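Local coordinates for protein antigen 43 (Escherichia coli, PDB 4KH3) that mediates bacterial self-association as an autotransporter adhesin, driving cell clumping by a Velcro-like mechanism and probably contributing to biofilm formation, at residues 394-399 and 413-418; 437-442 and 458-463. One frame throughout, in Å; residues are numbered along the deposited sequence.

Contact 1 (394-399 with 413-418) and contact 2 (437-442 with 458-463) each join successive coils of the C-terminal half of the solenoid. They follow in series along the chain, with centres about 13 Å apart. The two meet directly: strand 417-420, entered by contact 1, is the neighbour of strand 437-439 from contact 2. T418 N lies 2.9 Å from S437 O and T418 O lies 3.0 Å from T439 N, both probable hydrogen bonds. L414 and T418 also pack on L438, so the buried side chains of both contacts run on into one another. Contact 1 straddles a corner between two faces, whereas contact 2 runs along one face and ends at the next corner.

Contact 1: residues 394-399 and 413-418; sequences TARGGT and TLSGKT
A395 and L414 pair across a parallel strand contact that stacks one coil of the solenoid on the next, where both coils leave one face and turn a corner. A395 N donates to T413 O at 2.8 Å, and A395 O takes S415 N at 2.9 Å; both bonds are nearly straight. On the buried face CB of A395 meets CD2 of L414 at 3.7 Å and, close beside it, OG1 of T418 at 3.6 Å. L377 and L438, from the coils beyond, also pack here. The register holds to A395 and L414, then slips by two residues at the corner, G397 facing T418. OG of S415, held between its own N and carbonyl carbon (chi1 64°), sits 3.4 Å from CA of R396, while the guanidinium of R396 leads away from the other coil. Around the corner T418, buried, donates from OG1 to G397 O at 3.2 Å, approaching from above the carbonyl plane. CG2 of T418 lies anti to its N, and reaches G398 O at 3.6 Å. On the outside a water donates to K417 O and, weakly, to R396 O. Parallel pairing of successive coils marks a right-handed beta-helix, the pectate-lyase-like fold of the passenger domain.

Contact 2: residues 437-442 and 458-463; sequences SLTGNG and TLTQKA
L438 and L459 lie side by side on the buried face of two parallel strands, their side chains pointing the same way. In both, CG stands anti to the backbone N (chi1 -177° in L438 and 178° in L459), and the second torsions match as well, so the same branched end is repeated one coil further on. CD1 of L459 comes forward to 3.7 Å from CD2 of L438 and also touches CB of L438. On the other face T439 and T460 cross obliquely, CG2 of T439 resting 4.0 Å from CB of T460.

Between these two layers of side chains the backbones are joined by nearly straight bonds, L438 N to T458 O and T460 N to L438 O. After T439 the chains separate slightly, and Q461 fills in from the buried side. A bend at chi2 (-71°) puts its CD toward 437-442; NE2 donates to its own neighbour's carbonyl, T460 O, at 2.7 Å, with that oxygen close to the amide plane. The amide is gripped at its other end too, because OE1 accepts from ND2 of N420, on the coil before 437-442. CB of Q461 presses on G442 O at 3.3 Å, and that same oxygen takes K462 N at 2.8 Å, restoring the pairing at the corner. CB of K462 touches N441 O at 3.5 Å before the rest of its chain heads outward. Parallel strand pairing with like residues stacked inside, L438 on L459, is characteristic of a parallel beta-helix, here in what is probably the adhesin's stalk.

Contact 1: residues 394-399 and 413-418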
ATOM      1  N   THR A 394      16.579  -4.579 -21.098  1.00 29.96           N
ATOM      2  CA  THR A 394      15.800  -5.250 -22.127  1.00 27.89           C
ATOM      3  C   THR A 394      15.899  -4.435 -23.410  1.00 36.78           C
ATOM      4  O   THR A 394      15.813  -3.205 -23.385  1.00 39.48           O
ATOM      5  CB  THR A 394      14.325  -5.379 -21.720  1.00 32.93           C
ATOM      6  OG1 THR A 394      14.237  -6.051 -20.458  1.00 33.23           O
ATOM      7  CG2 THR A 394      13.536  -6.165 -22.769  1.00 31.38           C
ATOM      8  N   ALA A 395      16.105  -5.116 -24.528  1.00 32.65           N
ATOM      9  CA  ALA A 395      16.193  -4.443 -25.812  1.00 32.10           C
ATOM     10  C   ALA A 395      15.233  -5.086 -26.810  1.00 32.32           C
ATOM     11  O   ALA A 395      15.300  -6.285 -27.060  1.00 33.38           O
ATOM     12  CB  ALA A 395      17.619  -4.471 -26.331  1.00 24.83           C
ATOM     13  N   ARG A 396      14.335  -4.281 -27.368  1.00 29.74           N
ATOM     14  CA  ARG A 396      13.388  -4.764 -28.361  1.00 38.37           C
ATOM     15  C   ARG A 396      13.970  -4.566 -29.755  1.00 39.15           C
ATOM     16  O   ARG A 396      13.379  -4.958 -30.763  1.00 46.33           O
ATOM     17  CB  ARG A 396      12.048  -4.039 -28.210  1.00 40.77           C
ATOM     18  CG  ARG A 396      11.512  -4.062 -26.782  1.00 46.52           C
ATOM     19  CD  ARG A 396       9.996  -4.088 -26.749  1.00 69.09           C
ATOM     20  NE  ARG A 396       9.424  -2.860 -27.289  1.00 78.62           N
ATOM     21  CZ  ARG A 396       8.814  -1.934 -26.555  1.00 84.18           C
ATOM     22  NH1 ARG A 396       8.681  -2.103 -25.243  1.00 70.63           N
ATOM     23  NH2 ARG A 396       8.326  -0.843 -27.135  1.00 85.64           N
ATOM     24  N   GLY A 397      15.150  -3.956 -29.791  1.00 36.70           N
ATOM     25  CA  GLY A 397      15.900  -3.755 -31.015  1.00 31.16           C
ATOM     26  C   GLY A 397      17.027  -2.794 -30.698  1.00 35.09           C
ATOM     27  O   GLY A 397      17.630  -2.875 -29.629  1.00 35.84           O
ATOM     28  N   GLY A 398      17.309  -1.876 -31.614  1.00 30.07           N
ATOM     29  CA  GLY A 398      18.242  -0.803 -31.327  1.00 30.79           C
ATOM     30  C   GLY A 398      19.711  -1.180 -31.316  1.00 33.28           C
ATOM     31  O   GLY A 398      20.105  -2.234 -31.822  1.00 35.63           O
ATOM     32  N   THR A 399      20.526  -0.304 -30.730  1.00 34.43           N
ATOM     33  CA  THR A 399      21.974  -0.446 -30.789  1.00 30.54           C
ATOM     34  C   THR A 399      22.615  -0.207 -29.441  1.00 35.65           C
ATOM     35  O   THR A 399      22.280   0.759 -28.754  1.00 38.26           O
ATOM     36  CB  THR A 399      22.599   0.565 -31.784  1.00 32.59           C
ATOM     37  OG1 THR A 399      22.093   0.332 -33.104  1.00 40.02           O
ATOM     38  CG2 THR A 399      24.124   0.461 -31.786  1.00 24.07           C
ATOM     39  N   THR A 413      18.309  -8.911 -21.787  1.00 36.94           N
ATOM     40  CA  THR A 413      17.296  -9.680 -22.494  1.00 28.93           C
ATOM     41  C   THR A 413      16.996  -9.014 -23.835  1.00 39.49           C
ATOM     42  O   THR A 413      16.671  -7.831 -23.887  1.00 36.07           O
ATOM     43  CB  THR A 413      15.994  -9.778 -21.656  1.00 34.66           C
ATOM     44  OG1 THR A 413      16.263 -10.462 -20.430  1.00 36.36           O
ATOM     45  CG2 THR A 413      14.909 -10.534 -22.404  1.00 35.48           C
ATOM     46  N   LEU A 414      17.113  -9.776 -24.918  1.00 36.96           N
ATOM     47  CA  LEU A 414      16.835  -9.272 -26.257  1.00 30.88           C
ATOM     48  C   LEU A 414      15.555  -9.891 -26.800  1.00 38.97           C
ATOM     49  O   LEU A 414      15.358 -11.109 -26.708  1.00 33.16           O
ATOM     50  CB  LEU A 414      17.991  -9.610 -27.194  1.00 31.82           C
ATOM     51  CG  LEU A 414      19.363  -9.178 -26.694  1.00 35.65           C
ATOM     52  CD1 LEU A 414      20.441  -9.574 -27.691  1.00 44.32           C
ATOM     53  CD2 LEU A 414      19.376  -7.688 -26.444  1.00 26.03           C
ATOM     54  N   SER A 415      14.682  -9.060 -27.364  1.00 37.84           N
ATOM     55  CA  SER A 415      13.428  -9.565 -27.922  1.00 40.63           C
ATOM     56  C   SER A 415      13.324  -9.247 -29.413  1.00 43.32           C
ATOM     57  O   SER A 415      12.332  -9.578 -30.067  1.00 47.23           O
ATOM     58  CB  SER A 415      12.200  -9.070 -27.128  1.00 34.75           C
ATOM     59  OG  SER A 415      12.035  -7.659 -27.194  1.00 48.67           O
ATOM     60  N   GLY A 416      14.367  -8.619 -29.948  1.00 45.00           N
ATOM     61  CA  GLY A 416      14.444  -8.366 -31.376  1.00 38.89           C
ATOM     62  C   GLY A 416      15.869  -8.450 -31.882  1.00 48.10           C
ATOM     63  O   GLY A 416      16.704  -9.132 -31.292  1.00 51.69           O
ATOM     64  N   LYS A 417      16.148  -7.759 -32.983  1.00 46.74           N
ATOM     65  CA  LYS A 417      17.500  -7.684 -33.506  1.00 38.20           C
ATOM     66  C   LYS A 417      18.196  -6.458 -32.946  1.00 38.52           C
ATOM     67  O   LYS A 417      17.811  -5.320 -33.229  1.00 51.13           O
ATOM     68  CB  LYS A 417      17.496  -7.638 -35.037  1.00 50.35           C
ATOM     69  CG  LYS A 417      16.616  -8.695 -35.703  1.00 60.08           C
ATOM     70  CD  LYS A 417      16.700  -8.594 -37.228  1.00 78.04           C
ATOM     71  CE  LYS A 417      15.462  -9.172 -37.913  1.00 78.09           C
ATOM     72  NZ  LYS A 417      15.301 -10.634 -37.683  1.00 71.13           N
ATOM     73  N   THR A 418      19.226  -6.691 -32.145  1.00 37.38           N
ATOM     74  CA  THR A 418      19.981  -5.608 -31.529  1.00 31.90           C
ATOM     75  C   THR A 418      21.354  -5.604 -32.187  1.00 35.70           C
ATOM     76  O   THR A 418      21.799  -6.628 -32.690  1.00 44.16           O
ATOM     77  CB  THR A 418      20.080  -5.823 -29.995  1.00 29.62           C
ATOM     78  OG1 THR A 418      18.760  -5.853 -29.433  1.00 28.78           O
ATOM     79  CG2 THR A 418      20.901  -4.740 -29.313  1.00 22.99           C
TER
HETATM   80  O   HOH W   1      14.695  -5.029 -33.927  1.00 45.03           O

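Contact 2: residues 437-442 and 458-463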
ATOM      1  N   SER A 437      18.522 -11.553 -30.826  1.00 39.89           N
ATOM      2  CA  SER A 437      19.670 -11.570 -31.704  1.00 30.69           C
ATOM      3  C   SER A 437      20.553 -10.370 -31.423  1.00 37.42           C
ATOM      4  O   SER A 437      20.062  -9.267 -31.184  1.00 42.79           O
ATOM      5  CB  SER A 437      19.202 -11.554 -33.159  1.00 41.83           C
ATOM      6  OG  SER A 437      20.226 -11.097 -34.019  1.00 54.09           O
ATOM      7  N   LEU A 438      21.860 -10.595 -31.438  1.00 35.22           N
ATOM      8  CA  LEU A 438      22.829  -9.522 -31.322  1.00 32.28           C
ATOM      9  C   LEU A 438      23.835  -9.696 -32.444  1.00 42.31           C
ATOM     10  O   LEU A 438      24.507 -10.721 -32.518  1.00 45.64           O
ATOM     11  CB  LEU A 438      23.532  -9.596 -29.970  1.00 29.97           C
ATOM     12  CG  LEU A 438      24.552  -8.511 -29.620  1.00 34.09           C
ATOM     13  CD1 LEU A 438      23.922  -7.126 -29.595  1.00 30.25           C
ATOM     14  CD2 LEU A 438      25.203  -8.816 -28.284  1.00 35.34           C
ATOM     15  N   THR A 439      23.932  -8.711 -33.332  1.00 39.37           N
ATOM     16  CA  THR A 439      24.868  -8.801 -34.450  1.00 41.10           C
ATOM     17  C   THR A 439      25.782  -7.593 -34.498  1.00 42.65           C
ATOM     18  O   THR A 439      25.650  -6.676 -33.685  1.00 45.06           O
ATOM     19  CB  THR A 439      24.141  -8.895 -35.787  1.00 40.47           C
ATOM     20  OG1 THR A 439      23.316  -7.735 -35.951  1.00 54.98           O
ATOM     21  CG2 THR A 439      23.271 -10.138 -35.824  1.00 37.78           C
ATOM     22  N   GLY A 440      26.713  -7.604 -35.449  1.00 40.65           N
ATOM     23  CA  GLY A 440      27.626  -6.493 -35.645  1.00 33.30           C
ATOM     24  C   GLY A 440      29.086  -6.888 -35.734  1.00 36.99           C
ATOM     25  O   GLY A 440      29.422  -8.065 -35.772  1.00 43.71           O
ATOM     26  N   ASN A 441      29.959  -5.889 -35.766  1.00 36.48           N
ATOM     27  CA  ASN A 441      31.390  -6.124 -35.834  1.00 43.61           C
ATOM     28  C   ASN A 441      32.018  -5.856 -34.486  1.00 45.46           C
ATOM     29  O   ASN A 441      33.233  -5.667 -34.375  1.00 39.20           O
ATOM     30  CB  ASN A 441      32.032  -5.222 -36.892  1.00 49.32           C
ATOM     31  CG  ASN A 441      31.221  -5.166 -38.173  1.00 64.03           C
ATOM     32  OD1 ASN A 441      30.663  -4.122 -38.516  1.00 70.40           O
ATOM     33  ND2 ASN A 441      31.133  -6.297 -38.879  1.00 56.02           N
ATOM     34  N   GLY A 442      31.177  -5.824 -33.460  1.00 42.90           N
ATOM     35  CA  GLY A 442      31.652  -5.602 -32.110  1.00 44.51           C
ATOM     36  C   GLY A 442      32.288  -6.836 -31.507  1.00 44.10           C
ATOM     37  O   GLY A 442      32.240  -7.933 -32.076  1.00 41.11           O
ATOM     38  N   THR A 458      20.882 -15.437 -31.067  1.00 40.82           N
ATOM     39  CA  THR A 458      21.747 -15.478 -32.221  1.00 32.98           C
ATOM     40  C   THR A 458      22.805 -14.414 -31.991  1.00 34.83           C
ATOM     41  O   THR A 458      22.517 -13.226 -32.039  1.00 45.25           O
ATOM     42  CB  THR A 458      20.981 -15.233 -33.524  1.00 36.27           C
ATOM     43  OG1 THR A 458      20.096 -16.336 -33.762  1.00 42.90           O
ATOM     44  CG2 THR A 458      21.949 -15.116 -34.687  1.00 27.62           C
ATOM     45  N   LEU A 459      24.027 -14.852 -31.711  1.00 41.25           N
ATOM     46  CA  LEU A 459      25.118 -13.935 -31.416  1.00 38.06           C
ATOM     47  C   LEU A 459      26.174 -13.908 -32.524  1.00 41.28           C
ATOM     48  O   LEU A 459      26.907 -14.872 -32.726  1.00 44.88           O
ATOM     49  CB  LEU A 459      25.766 -14.301 -30.085  1.00 32.46           C
ATOM     50  CG  LEU A 459      26.954 -13.423 -29.723  1.00 34.71           C
ATOM     51  CD1 LEU A 459      26.502 -11.989 -29.558  1.00 32.07           C
ATOM     52  CD2 LEU A 459      27.601 -13.926 -28.455  1.00 37.06           C
ATOM     53  N   THR A 460      26.240 -12.794 -33.244  1.00 39.98           N
ATOM     54  CA  THR A 460      27.236 -12.620 -34.282  1.00 27.94           C
ATOM     55  C   THR A 460      28.113 -11.428 -33.957  1.00 34.24           C
ATOM     56  O   THR A 460      27.667 -10.284 -33.980  1.00 41.06           O
ATOM     57  CB  THR A 460      26.594 -12.396 -35.638  1.00 31.41           C
ATOM     58  OG1 THR A 460      25.671 -13.458 -35.907  1.00 35.88           O
ATOM     59  CG2 THR A 460      27.669 -12.363 -36.713  1.00 36.88           C
ATOM     60  N   GLN A 461      29.365 -11.708 -33.639  1.00 29.63           N
ATOM     61  CA  GLN A 461      30.303 -10.677 -33.237  1.00 31.16           C
ATOM     62  C   GLN A 461      31.628 -10.993 -33.886  1.00 39.66           C
ATOM     63  O   GLN A 461      31.835 -12.107 -34.374  1.00 44.21           O
ATOM     64  CB  GLN A 461      30.464 -10.656 -31.717  1.00 39.62           C
ATOM     65  CG  GLN A 461      29.219 -10.207 -30.957  1.00 36.91           C
ATOM     66  CD  GLN A 461      28.931  -8.722 -31.125  1.00 41.76           C
ATOM     67  OE1 GLN A 461      29.378  -7.897 -30.322  1.00 30.56           O
ATOM     68  NE2 GLN A 461      28.188  -8.373 -32.179  1.00 39.17           N
ATOM     69  N   LYS A 462      32.523 -10.016 -33.899  1.00 41.27           N
ATOM     70  CA  LYS A 462      33.806 -10.200 -34.546  1.00 37.92           C
ATOM     71  C   LYS A 462      34.643 -11.175 -33.738  1.00 46.87           C
ATOM     72  O   LYS A 462      35.277 -12.072 -34.285  1.00 46.73           O
ATOM     73  CB  LYS A 462      34.540  -8.873 -34.666  1.00 35.88           C
ATOM     74  CG  LYS A 462      35.851  -8.974 -35.433  1.00 43.59           C
ATOM     75  CD  LYS A 462      36.832  -7.885 -35.001  1.00 58.76           C
ATOM     76  CE  LYS A 462      38.013  -7.765 -35.962  1.00 65.42           C
ATOM     77  NZ  LYS A 462      37.586  -7.308 -37.319  1.00 70.44           N
ATOM     78  N   ALA A 463      34.631 -10.997 -32.424  1.00 44.81           N
ATOM     79  CA  ALA A 463      35.455 -11.807 -31.547  1.00 45.15           C
ATOM     80  C   ALA A 463      34.873 -11.815 -30.149  1.00 48.04           C
ATOM     81  O   ALA A 463      34.291 -10.828 -29.707  1.00 48.20           O
ATOM     82  CB  ALA A 463      36.885 -11.268 -31.510  1.00 39.46           C
TER